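Local coordinates for cellulosomal-scaffolding protein A (Clostridium thermocellum, PDB 4B9F) that probably anchors the cellulosome to crystalline cellulose through this family 3a carbohydrate-binding module of its non-catalytic scaffolding subunit, at residues R40-V45 / D89-I94; L2-Y7 / P20-T25; G47-T52 / K115-N120. All coordinates share one frame; numbering follows the deposited sequence.

Contact 1: residues R40-V45 / D89-I94; sequences RYYYTV and DTYLEI. With CA (calcium ion), chain C.
Arg40 lays its side chain over one face of the Tyr91 ring. Its chain is extended from CG to NE, which carries CD to 3.6 Å from the Tyr91 ring centroid, only 20° off the ring normal, a CH-pi contact. The guanidinium continues nearly flat above the phenol, the two planes 12° apart, and Tyr91 OH sits beneath its centre, 3.4 Å from Arg40 CZ. Water 1 bridges Arg40 NE to Glu93 OE2, joining opposite charges that do not meet directly. On the same sheet face Tyr42 runs beside Tyr91 and points the same way, its CD1 3.6 Å from Tyr91 CB, with the rings oblique to each other. On the reverse face Tyr43, with CG held between its backbone N and carbonyl carbon (chi1 66°), turns its ring across Thr90, whose CB lies over one ring face. Tyr43 OH, 3.5 Å from Thr90 CG2, is hydrogen-bonded outside the pair to Gln51.

The antiparallel pairing ends in a classic beta bulge: Asp89 N and Thr90 N both donate to Tyr43 O, at 2.9 and 3.1 Å respectively. Asp89 then folds back, so that OD1 offers its syn lone pair to Val45 N (3.0 Å) and is met on its anti side by Thr90 OG1. This double grip fixes the carboxylate beside Thr44, whose O and OG1 both bind the calcium ion; Asp46, Thr122, Asn125 and Asp126 also bind it, with water 2.

Strands 37-43 and 88-96 are inner neighbours in the five-stranded antiparallel sheet, with 74-85 flanking Tyr91 and 142-145 flanking Arg40. The Tyr41 and Leu92 side chains both reach Pro20 of strand 20-26 in the facing sheet.

Contact 2: residues L2-Y7 / P20-T25; sequences LKVEFY and PQFKVT
Six backbone hydrogen bonds join Lys3, Glu5 and Tyr7 to Thr25, Lys23 and Gln21, a reciprocal N-H to carbonyl pair at each position. The Glu5 N to Lys23 O bond, at 2.9 Å with 170° at the hydrogen, is nearly straight. Water 3 adds a polar bridge on the Glu5 face: it is hydrogen-bonded to Glu5 OE2 (2.7 Å), Lys23 O and Thr25 OG1. Glu5 and Lys23 lie side by side and point the same way, but Glu5 OE2 stops 4.3 Å from Lys23 NZ, beyond a salt bridge. Their opposite charges may still favour this side-by-side course.

The two strands are adjacent and antiparallel, their axes at 164°, in one sheet of the beta-sandwich expected of a family 3 carbohydrate-binding module. Beyond strand 20-26 lies 106-115, and beyond 2-8 the short strand 136-137.

Tyr7 remains on the polar face, where its ring takes Gln21 CG over one side in a CH-pi contact, 4.0 Å from the ring centroid. Gln21 is bent at chi2, and its NE2 is bonded to Asn19 O. The reverse face is apolar. Phe6, with CG anti to the backbone N, directs its edge into the face of Phe22, an edge-to-face pair with centroids 4.8 Å apart and planes at 64°. Pro20 CB meets the edge of the Phe6 ring, 3.6 Å from CE1, while Val4 CG1 comes to the edge of Phe22, 4.0 Å from CD2. Farther along, Leu2 CD2 packs against Val24 CG1, and Leu39 of strand 37-43 covers both Phe22 and Val24 from the facing sheet.

Contact 3: residues G47-T52 / K115-N120; sequences GQKDQT and KNDWSN
Gln51 and Lys115 face each other as an antiparallel non-hydrogen-bonded pair, their CA atoms 4.2 Å apart; from Lys115 the chain enters a type I beta turn ending at Trp118. Asn116 N donates to Asp50 O (2.8 Å), tying the turn to the approach of strand 51-61.

Lys115 lies extended alongside Gln51, CG against CG. Lys49 crosses it at about a right angle, its CG 4.0 Å from Lys115 CD, before bends at chi2 and chi4 bring NZ to Asp117 OD2 in a 2.7 Å salt bridge on the syn side of the carboxylate. Asp117 OD1 accepts from Ser119 N, an Asx turn, and Ser119 OG. Asn116 OD1 takes the Thr52 OG1 hydroxyl at 2.7 Å, and water 6 joins Thr52 OG1 to Asn116 ND2.

Gly47 O (3.1 Å, on a lone pair), Asn120 O, Val45 O and water 4 surround Lys115 NZ and must share its three protons. Their dipoles probably stabilise this charge, while Lys49 NZ, 5.5 Å from Lys115 NZ, is probably balanced by its salt bridge to Asp117. In this surface contact the two lysines hold turn 115-118 to residues 47-50 through that bridge, carbonyls and shared water 4.

Contacts 1 and 2 lie in different sheets that face one another, their centres about 15 Å apart on opposite sides of the chain's centre. They meet in the interior, where Tyr41 CE1 comes 3.3 Å from Phe6 CZ and Ile94 packs on Phe22. Contact 2 closes before contact 1 opens, so the chain pairs its first two strands of that sheet before crossing to the other. Contact 3 reaches the same sheet as contact 2, but their centres are about 25 Å apart. Its segments alternate along the chain with those of contact 1, about 13 Å away between centres, and the two bond to each other near the calcium end. Sheets packed through their interiors, with calcium and polar loops at one end, are consistent with a family 3 beta-sandwich.

Contact 1: residues R40-V45 / D89-I94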
loop_
_atom_site.group_PDB
_atom_site.type_symbol
_atom_site.label_atom_id
_atom_site.label_comp_id
_atom_site.label_asym_id
_atom_site.label_seq_id
_atom_site.Cartn_x
_atom_site.Cartn_y
_atom_site.Cartn_z
ATOM N N ARG A 40 4.776 -0.065 2.198
ATOM C CA ARG A 40 4.396 -0.288 3.589
ATOM C C ARG A 40 3.342 0.699 4.047
ATOM O O ARG A 40 3.454 1.911 3.806
ATOM C CB ARG A 40 5.612 -0.196 4.521
ATOM C CG ARG A 40 6.674 -1.206 4.239
ATOM C CD ARG A 40 7.805 -1.147 5.249
ATOM N NE ARG A 40 8.861 -2.057 4.835
ATOM C CZ ARG A 40 10.041 -2.165 5.432
ATOM N NH1 ARG A 40 10.320 -1.435 6.507
ATOM N NH2 ARG A 40 10.940 -3.017 4.956
ATOM N N TYR A 41 2.315 0.154 4.706
ATOM C CA TYR A 41 1.262 0.924 5.347
ATOM C C TYR A 41 1.303 0.618 6.848
ATOM O O TYR A 41 1.031 -0.508 7.259
ATOM C CB TYR A 41 -0.107 0.553 4.749
ATOM C CG TYR A 41 -1.234 1.326 5.391
ATOM C CD1 TYR A 41 -1.568 2.598 4.944
ATOM C CD2 TYR A 41 -1.948 0.805 6.474
ATOM C CE1 TYR A 41 -2.578 3.330 5.542
ATOM C CE2 TYR A 41 -2.962 1.531 7.077
ATOM C CZ TYR A 41 -3.270 2.793 6.603
ATOM O OH TYR A 41 -4.258 3.549 7.177
ATOM N N TYR A 42 1.649 1.625 7.652
ATOM C CA TYR A 42 1.873 1.438 9.080
ATOM C C TYR A 42 0.643 1.790 9.898
ATOM O O TYR A 42 -0.012 2.811 9.658
ATOM C CB TYR A 42 3.019 2.329 9.551
ATOM C CG TYR A 42 4.307 2.201 8.784
ATOM C CD1 TYR A 42 5.252 1.239 9.135
ATOM C CD2 TYR A 42 4.619 3.090 7.757
ATOM C CE1 TYR A 42 6.463 1.148 8.463
ATOM C CE2 TYR A 42 5.830 3.002 7.071
ATOM C CZ TYR A 42 6.744 2.030 7.436
ATOM O OH TYR A 42 7.951 1.964 6.778
ATOM N N TYR A 43 0.352 0.977 10.903
ATOM C CA TYR A 43 -0.835 1.188 11.711
ATOM C C TYR A 43 -0.717 0.470 13.047
ATOM O O TYR A 43 0.263 -0.230 13.303
ATOM C CB TYR A 43 -2.079 0.704 10.940
ATOM C CG TYR A 43 -2.123 -0.796 10.688
ATOM C CD1 TYR A 43 -1.348 -1.383 9.690
ATOM C CD2 TYR A 43 -2.945 -1.620 11.448
ATOM C CE1 TYR A 43 -1.382 -2.759 9.460
ATOM C CE2 TYR A 43 -2.986 -2.993 11.231
ATOM C CZ TYR A 43 -2.207 -3.557 10.232
ATOM O OH TYR A 43 -2.247 -4.911 9.997
ATOM N N THR A 44 -1.713 0.671 13.903
ATOM C CA THR A 44 -1.810 -0.070 15.150
ATOM C C THR A 44 -2.962 -1.056 15.034
ATOM O O THR A 44 -4.083 -0.683 14.683
ATOM C CB THR A 44 -2.049 0.860 16.353
ATOM O OG1 THR A 44 -3.100 1.784 16.036
ATOM C CG2 THR A 44 -0.789 1.631 16.693
ATOM N N VAL A 45 -2.686 -2.319 15.334
ATOM C CA VAL A 45 -3.654 -3.386 15.098
ATOM C C VAL A 45 -4.887 -3.333 16.019
ATOM O O VAL A 45 -5.941 -3.845 15.655
ATOM C CB VAL A 45 -2.947 -4.769 15.152
ATOM C CG1 VAL A 45 -2.446 -5.076 16.563
ATOM C CG2 VAL A 45 -3.849 -5.882 14.624
ATOM N N ASP A 89 2.400 -0.250 15.221
ATOM C CA ASP A 89 2.943 -1.500 15.746
ATOM C C ASP A 89 3.021 -2.599 14.701
ATOM O O ASP A 89 3.579 -3.665 14.964
ATOM C CB ASP A 89 2.207 -1.998 17.010
ATOM C CG ASP A 89 0.705 -2.194 16.814
ATOM O OD1 ASP A 89 0.247 -2.650 15.744
ATOM O OD2 ASP A 89 -0.025 -1.904 17.775
ATOM N N THR A 90 2.482 -2.322 13.516
ATOM C CA THR A 90 2.389 -3.293 12.441
ATOM C C THR A 90 2.495 -2.540 11.133
ATOM O O THR A 90 2.119 -1.369 11.060
ATOM C CB THR A 90 0.996 -3.994 12.482
ATOM O OG1 THR A 90 0.753 -4.515 13.796
ATOM C CG2 THR A 90 0.896 -5.128 11.461
ATOM N N TYR A 91 2.992 -3.190 10.091
ATOM C CA TYR A 91 2.689 -2.704 8.753
ATOM C C TYR A 91 2.181 -3.789 7.840
ATOM O O TYR A 91 2.558 -4.961 7.954
ATOM C CB TYR A 91 3.861 -1.951 8.103
ATOM C CG TYR A 91 5.159 -2.708 7.931
ATOM C CD1 TYR A 91 5.436 -3.407 6.757
ATOM C CD2 TYR A 91 6.146 -2.655 8.910
ATOM C CE1 TYR A 91 6.657 -4.076 6.584
ATOM C CE2 TYR A 91 7.359 -3.312 8.743
ATOM C CZ TYR A 91 7.611 -4.012 7.583
ATOM O OH TYR A 91 8.822 -4.650 7.424
ATOM N N LEU A 92 1.280 -3.389 6.956
ATOM C CA LEU A 92 0.981 -4.185 5.789
ATOM C C LEU A 92 2.089 -3.934 4.782
ATOM O O LEU A 92 2.433 -2.780 4.488
ATOM C CB LEU A 92 -0.358 -3.757 5.197
ATOM C CG LEU A 92 -0.653 -4.234 3.773
ATOM C CD1 LEU A 92 -0.975 -5.723 3.755
ATOM C CD2 LEU A 92 -1.792 -3.437 3.148
ATOM N N GLU A 93 2.678 -5.011 4.282
ATOM C CA GLU A 93 3.629 -4.918 3.196
ATOM C C GLU A 93 2.981 -5.442 1.937
ATOM O O GLU A 93 2.561 -6.608 1.889
ATOM C CB GLU A 93 4.879 -5.734 3.492
ATOM C CG GLU A 93 5.937 -5.561 2.419
ATOM C CD GLU A 93 6.953 -6.681 2.402
ATOM O OE1 GLU A 93 6.587 -7.813 2.003
ATOM O OE2 GLU A 93 8.116 -6.426 2.776
ATOM N N ILE A 94 2.874 -4.574 0.937
ATOM C CA ILE A 94 2.347 -4.952 -0.363
ATOM C C ILE A 94 3.529 -5.285 -1.262
ATOM O O ILE A 94 4.517 -4.542 -1.307
ATOM C CB ILE A 94 1.470 -3.826 -0.974
ATOM C CG1 ILE A 94 0.201 -3.640 -0.130
ATOM C CG2 ILE A 94 1.115 -4.161 -2.420
ATOM C CD1 ILE A 94 -0.664 -2.462 -0.549
HETATM CA CA CA C . -5.320 1.425 14.980
HETATM O O HOH W 1 9.245 -3.798 2.586
HETATM O O HOH W 2 -6.159 0.393 12.869
#

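Contact 2: residues L2-Y7 / P20-T25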
loop_
_atom_site.group_PDB
_atom_site.type_symbol
_atom_site.label_atom_id
_atom_site.label_comp_id
_atom_site.label_asym_id
_atom_site.label_seq_id
_atom_site.Cartn_x
_atom_site.Cartn_y
_atom_site.Cartn_z
ATOM N N LEU A 2 10.964 7.070 -8.228
ATOM C CA LEU A 2 9.518 6.900 -8.228
ATOM C C LEU A 2 8.798 7.895 -7.334
ATOM O O LEU A 2 9.392 8.481 -6.419
ATOM C CB LEU A 2 9.116 5.451 -7.916
ATOM C CG LEU A 2 9.621 4.716 -6.676
ATOM C CD1 LEU A 2 8.886 5.171 -5.423
ATOM C CD2 LEU A 2 9.482 3.202 -6.867
ATOM N N LYS A 3 7.520 8.097 -7.636
ATOM C CA LYS A 3 6.634 8.949 -6.859
ATOM C C LYS A 3 5.535 8.063 -6.290
ATOM O O LYS A 3 5.026 7.183 -6.984
ATOM C CB LYS A 3 6.011 10.018 -7.761
ATOM C CG LYS A 3 4.899 10.827 -7.104
ATOM C CD LYS A 3 4.455 12.004 -7.967
ATOM C CE LYS A 3 3.776 11.555 -9.254
ATOM N NZ LYS A 3 3.207 12.719 -9.998
ATOM N N VAL A 4 5.168 8.296 -5.037
ATOM C CA VAL A 4 4.097 7.532 -4.410
ATOM C C VAL A 4 2.997 8.486 -3.974
ATOM O O VAL A 4 3.269 9.496 -3.323
ATOM C CB VAL A 4 4.599 6.733 -3.192
ATOM C CG1 VAL A 4 3.437 5.999 -2.527
ATOM C CG2 VAL A 4 5.711 5.766 -3.607
ATOM N N GLU A 5 1.765 8.176 -4.368
ATOM C CA GLU A 5 0.603 8.906 -3.916
ATOM C C GLU A 5 -0.304 7.907 -3.215
ATOM O O GLU A 5 -0.238 6.703 -3.476
ATOM C CB GLU A 5 -0.123 9.527 -5.097
ATOM C CG GLU A 5 0.708 10.512 -5.871
ATOM C CD GLU A 5 0.007 10.920 -7.139
ATOM O OE1 GLU A 5 -0.796 11.871 -7.095
ATOM O OE2 GLU A 5 0.239 10.271 -8.176
ATOM N N PHE A 6 -1.152 8.412 -2.332
ATOM C CA PHE A 6 -1.838 7.548 -1.399
ATOM C C PHE A 6 -3.098 8.204 -0.847
ATOM O O PHE A 6 -3.154 9.423 -0.712
ATOM C CB PHE A 6 -0.904 7.235 -0.220
ATOM C CG PHE A 6 -1.546 6.352 0.787
ATOM C CD1 PHE A 6 -1.589 4.990 0.571
ATOM C CD2 PHE A 6 -2.200 6.884 1.894
ATOM C CE1 PHE A 6 -2.256 4.163 1.438
ATOM C CE2 PHE A 6 -2.871 6.063 2.777
ATOM C CZ PHE A 6 -2.907 4.698 2.546
ATOM N N TYR A 7 -4.100 7.388 -0.523
ATOM C CA TYR A 7 -5.157 7.802 0.403
ATOM C C TYR A 7 -5.896 6.574 0.915
ATOM O O TYR A 7 -5.793 5.489 0.327
ATOM C CB TYR A 7 -6.145 8.807 -0.219
ATOM C CG TYR A 7 -7.113 8.246 -1.249
ATOM C CD1 TYR A 7 -6.659 7.736 -2.461
ATOM C CD2 TYR A 7 -8.491 8.287 -1.030
ATOM C CE1 TYR A 7 -7.556 7.244 -3.420
ATOM C CE2 TYR A 7 -9.387 7.798 -1.975
ATOM C CZ TYR A 7 -8.920 7.280 -3.166
ATOM O OH TYR A 7 -9.820 6.807 -4.102
ATOM N N PRO A 20 -6.172 0.782 2.051
ATOM C CA PRO A 20 -5.096 1.640 1.548
ATOM C C PRO A 20 -5.113 1.678 0.022
ATOM O O PRO A 20 -5.130 0.624 -0.619
ATOM C CB PRO A 20 -3.824 0.956 2.076
ATOM C CG PRO A 20 -4.225 -0.460 2.297
ATOM C CD PRO A 20 -5.686 -0.493 2.601
ATOM N N GLN A 21 -5.106 2.882 -0.548
ATOM C CA GLN A 21 -5.033 3.055 -2.001
ATOM C C GLN A 21 -3.676 3.650 -2.354
ATOM O O GLN A 21 -3.342 4.736 -1.883
ATOM C CB GLN A 21 -6.130 4.005 -2.497
ATOM C CG GLN A 21 -7.491 3.795 -1.857
ATOM C CD GLN A 21 -8.199 2.565 -2.367
ATOM O OE1 GLN A 21 -8.447 2.430 -3.569
ATOM N NE2 GLN A 21 -8.550 1.667 -1.452
ATOM N N PHE A 22 -2.892 2.941 -3.166
ATOM C CA PHE A 22 -1.576 3.416 -3.580
ATOM C C PHE A 22 -1.540 3.675 -5.072
ATOM O O PHE A 22 -2.137 2.926 -5.859
ATOM C CB PHE A 22 -0.502 2.356 -3.304
ATOM C CG PHE A 22 -0.031 2.275 -1.876
ATOM C CD1 PHE A 22 -0.655 1.434 -0.972
ATOM C CD2 PHE A 22 1.091 2.990 -1.461
ATOM C CE1 PHE A 22 -0.196 1.327 0.338
ATOM C CE2 PHE A 22 1.550 2.888 -0.164
ATOM C CZ PHE A 22 0.911 2.056 0.736
ATOM N N LYS A 23 -0.790 4.695 -5.475
ATOM C CA LYS A 23 -0.465 4.881 -6.888
ATOM C C LYS A 23 1.010 5.207 -6.991
ATOM O O LYS A 23 1.469 6.206 -6.429
ATOM C CB LYS A 23 -1.303 5.990 -7.530
ATOM C CG LYS A 23 -1.032 6.156 -9.030
ATOM C CD LYS A 23 -2.181 6.834 -9.765
ATOM C CE LYS A 23 -2.478 8.203 -9.210
ATOM N NZ LYS A 23 -3.378 8.946 -10.145
ATOM N N VAL A 24 1.754 4.368 -7.701
ATOM C CA VAL A 24 3.201 4.520 -7.787
ATOM C C VAL A 24 3.575 4.807 -9.232
ATOM O O VAL A 24 3.211 4.048 -10.136
ATOM C CB VAL A 24 3.915 3.233 -7.318
ATOM C CG1 VAL A 24 5.436 3.401 -7.401
ATOM C CG2 VAL A 24 3.477 2.855 -5.911
ATOM N N THR A 25 4.288 5.908 -9.455
ATOM C CA THR A 25 4.639 6.326 -10.804
ATOM C C THR A 25 6.151 6.276 -10.989
ATOM O O THR A 25 6.899 6.761 -10.142
ATOM C CB THR A 25 4.137 7.760 -11.081
ATOM O OG1 THR A 25 2.716 7.816 -10.881
ATOM C CG2 THR A 25 4.472 8.183 -12.503
HETATM O O HOH W 3 2.171 8.331 -8.310
#

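Contact 3: residues G47-T52 / K115-N120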
loop_
_atom_site.group_PDB
_atom_site.type_symbol
_atom_site.label_atom_id
_atom_site.label_comp_id
_atom_site.label_asym_id
_atom_site.label_seq_id
_atom_site.Cartn_x
_atom_site.Cartn_y
_atom_site.Cartn_z
ATOM N N GLY A 47 -5.550 -4.765 19.126
ATOM C CA GLY A 47 -5.934 -6.108 19.515
ATOM C C GLY A 47 -5.437 -7.081 18.473
ATOM O O GLY A 47 -6.019 -7.195 17.397
ATOM N N GLN A 48 -4.338 -7.765 18.779
ATOM C CA GLN A 48 -3.721 -8.660 17.815
ATOM C C GLN A 48 -4.657 -9.813 17.450
ATOM O O GLN A 48 -5.184 -10.502 18.330
ATOM C CB GLN A 48 -2.395 -9.197 18.355
ATOM C CG GLN A 48 -1.749 -10.252 17.465
ATOM C CD GLN A 48 -1.294 -9.689 16.125
ATOM O OE1 GLN A 48 -0.889 -8.530 16.029
ATOM N NE2 GLN A 48 -1.353 -10.515 15.083
ATOM N N LYS A 49 -4.861 -9.991 16.148
ATOM C CA LYS A 49 -5.655 -11.081 15.587
ATOM C C LYS A 49 -5.031 -11.423 14.245
ATOM O O LYS A 49 -4.358 -10.579 13.640
ATOM C CB LYS A 49 -7.099 -10.630 15.322
ATOM C CG LYS A 49 -7.897 -10.199 16.532
ATOM C CD LYS A 49 -8.391 -11.398 17.323
ATOM C CE LYS A 49 -9.250 -10.953 18.504
ATOM N NZ LYS A 49 -10.353 -10.027 18.099
ATOM N N ASP A 50 -5.280 -12.634 13.754
ATOM C CA ASP A 50 -4.900 -12.968 12.390
ATOM C C ASP A 50 -5.590 -12.005 11.436
ATOM O O ASP A 50 -6.748 -11.645 11.637
ATOM C CB ASP A 50 -5.302 -14.399 12.028
ATOM C CG ASP A 50 -4.543 -15.453 12.819
ATOM O OD1 ASP A 50 -3.533 -15.119 13.475
ATOM O OD2 ASP A 50 -4.961 -16.629 12.773
ATOM N N GLN A 51 -4.871 -11.607 10.395
ATOM C CA GLN A 51 -5.380 -10.673 9.405
ATOM C C GLN A 51 -5.172 -11.221 8.007
ATOM O O GLN A 51 -4.309 -12.070 7.791
ATOM C CB GLN A 51 -4.677 -9.320 9.541
ATOM C CG GLN A 51 -4.993 -8.605 10.844
ATOM C CD GLN A 51 -4.053 -7.462 11.124
ATOM O OE1 GLN A 51 -4.391 -6.296 10.916
ATOM N NE2 GLN A 51 -2.859 -7.791 11.604
ATOM N N THR A 52 -5.965 -10.727 7.059
ATOM C CA THR A 52 -5.832 -11.127 5.657
ATOM C C THR A 52 -5.943 -9.897 4.768
ATOM O O THR A 52 -6.714 -8.978 5.057
ATOM C CB THR A 52 -6.926 -12.145 5.255
ATOM O OG1 THR A 52 -6.946 -13.217 6.198
ATOM C CG2 THR A 52 -6.665 -12.728 3.869
ATOM N N LYS A 115 -9.335 -8.201 10.014
ATOM C CA LYS A 115 -9.066 -9.277 10.956
ATOM C C LYS A 115 -9.944 -10.469 10.600
ATOM O O LYS A 115 -11.055 -10.301 10.088
ATOM C CB LYS A 115 -9.352 -8.817 12.377
ATOM C CG LYS A 115 -8.398 -7.728 12.837
ATOM C CD LYS A 115 -8.851 -7.129 14.142
ATOM C CE LYS A 115 -7.838 -6.138 14.640
ATOM N NZ LYS A 115 -8.219 -5.499 15.926
ATOM N N ASN A 116 -9.458 -11.673 10.863
ATOM C CA ASN A 116 -10.201 -12.845 10.421
ATOM C C ASN A 116 -11.535 -13.020 11.148
ATOM O O ASN A 116 -12.425 -13.717 10.655
ATOM C CB ASN A 116 -9.321 -14.100 10.475
ATOM C CG ASN A 116 -8.190 -14.070 9.432
ATOM O OD1 ASN A 116 -8.044 -13.096 8.682
ATOM N ND2 ASN A 116 -7.376 -15.123 9.399
ATOM N N ASP A 117 -11.684 -12.364 12.295
ATOM C CA ASP A 117 -12.948 -12.385 13.031
ATOM C C ASP A 117 -13.795 -11.133 12.766
ATOM O O ASP A 117 -14.848 -10.948 13.371
ATOM C CB ASP A 117 -12.709 -12.592 14.536
ATOM C CG ASP A 117 -12.077 -11.386 15.209
ATOM O OD1 ASP A 117 -11.579 -10.488 14.504
ATOM O OD2 ASP A 117 -12.068 -11.344 16.458
ATOM N N TRP A 118 -13.321 -10.286 11.854
ATOM C CA TRP A 118 -14.053 -9.090 11.434
ATOM C C TRP A 118 -14.297 -8.091 12.566
ATOM O O TRP A 118 -15.226 -7.276 12.506
ATOM C CB TRP A 118 -15.336 -9.465 10.654
ATOM C CG TRP A 118 -14.950 -10.097 9.355
ATOM C CD1 TRP A 118 -14.770 -11.430 9.111
ATOM C CD2 TRP A 118 -14.601 -9.416 8.143
ATOM N NE1 TRP A 118 -14.349 -11.618 7.817
ATOM C CE2 TRP A 118 -14.236 -10.398 7.202
ATOM C CE3 TRP A 118 -14.569 -8.070 7.762
ATOM C CZ2 TRP A 118 -13.849 -10.078 5.902
ATOM C CZ3 TRP A 118 -14.181 -7.754 6.470
ATOM C CH2 TRP A 118 -13.831 -8.753 5.557
ATOM N N SER A 119 -13.430 -8.129 13.577
ATOM C CA SER A 119 -13.498 -7.175 14.681
ATOM C C SER A 119 -12.917 -5.816 14.280
ATOM O O SER A 119 -12.309 -5.659 13.220
ATOM C CB SER A 119 -12.820 -7.726 15.942
ATOM O OG SER A 119 -11.453 -8.009 15.734
ATOM N N ASN A 120 -13.127 -4.817 15.123
ATOM C CA ASN A 120 -12.858 -3.444 14.718
ATOM C C ASN A 120 -11.418 -2.973 14.855
ATOM O O ASN A 120 -10.670 -3.437 15.717
ATOM C CB ASN A 120 -13.774 -2.478 15.466
ATOM C CG ASN A 120 -15.207 -2.548 14.985
ATOM O OD1 ASN A 120 -15.468 -2.930 13.847
ATOM N ND2 ASN A 120 -16.144 -2.168 15.847
HETATM O O HOH W 4 -9.505 -7.095 17.711
HETATM O O HOH W 5 -8.970 -12.626 13.600
HETATM O O HOH W 6 -5.063 -15.077 7.197
#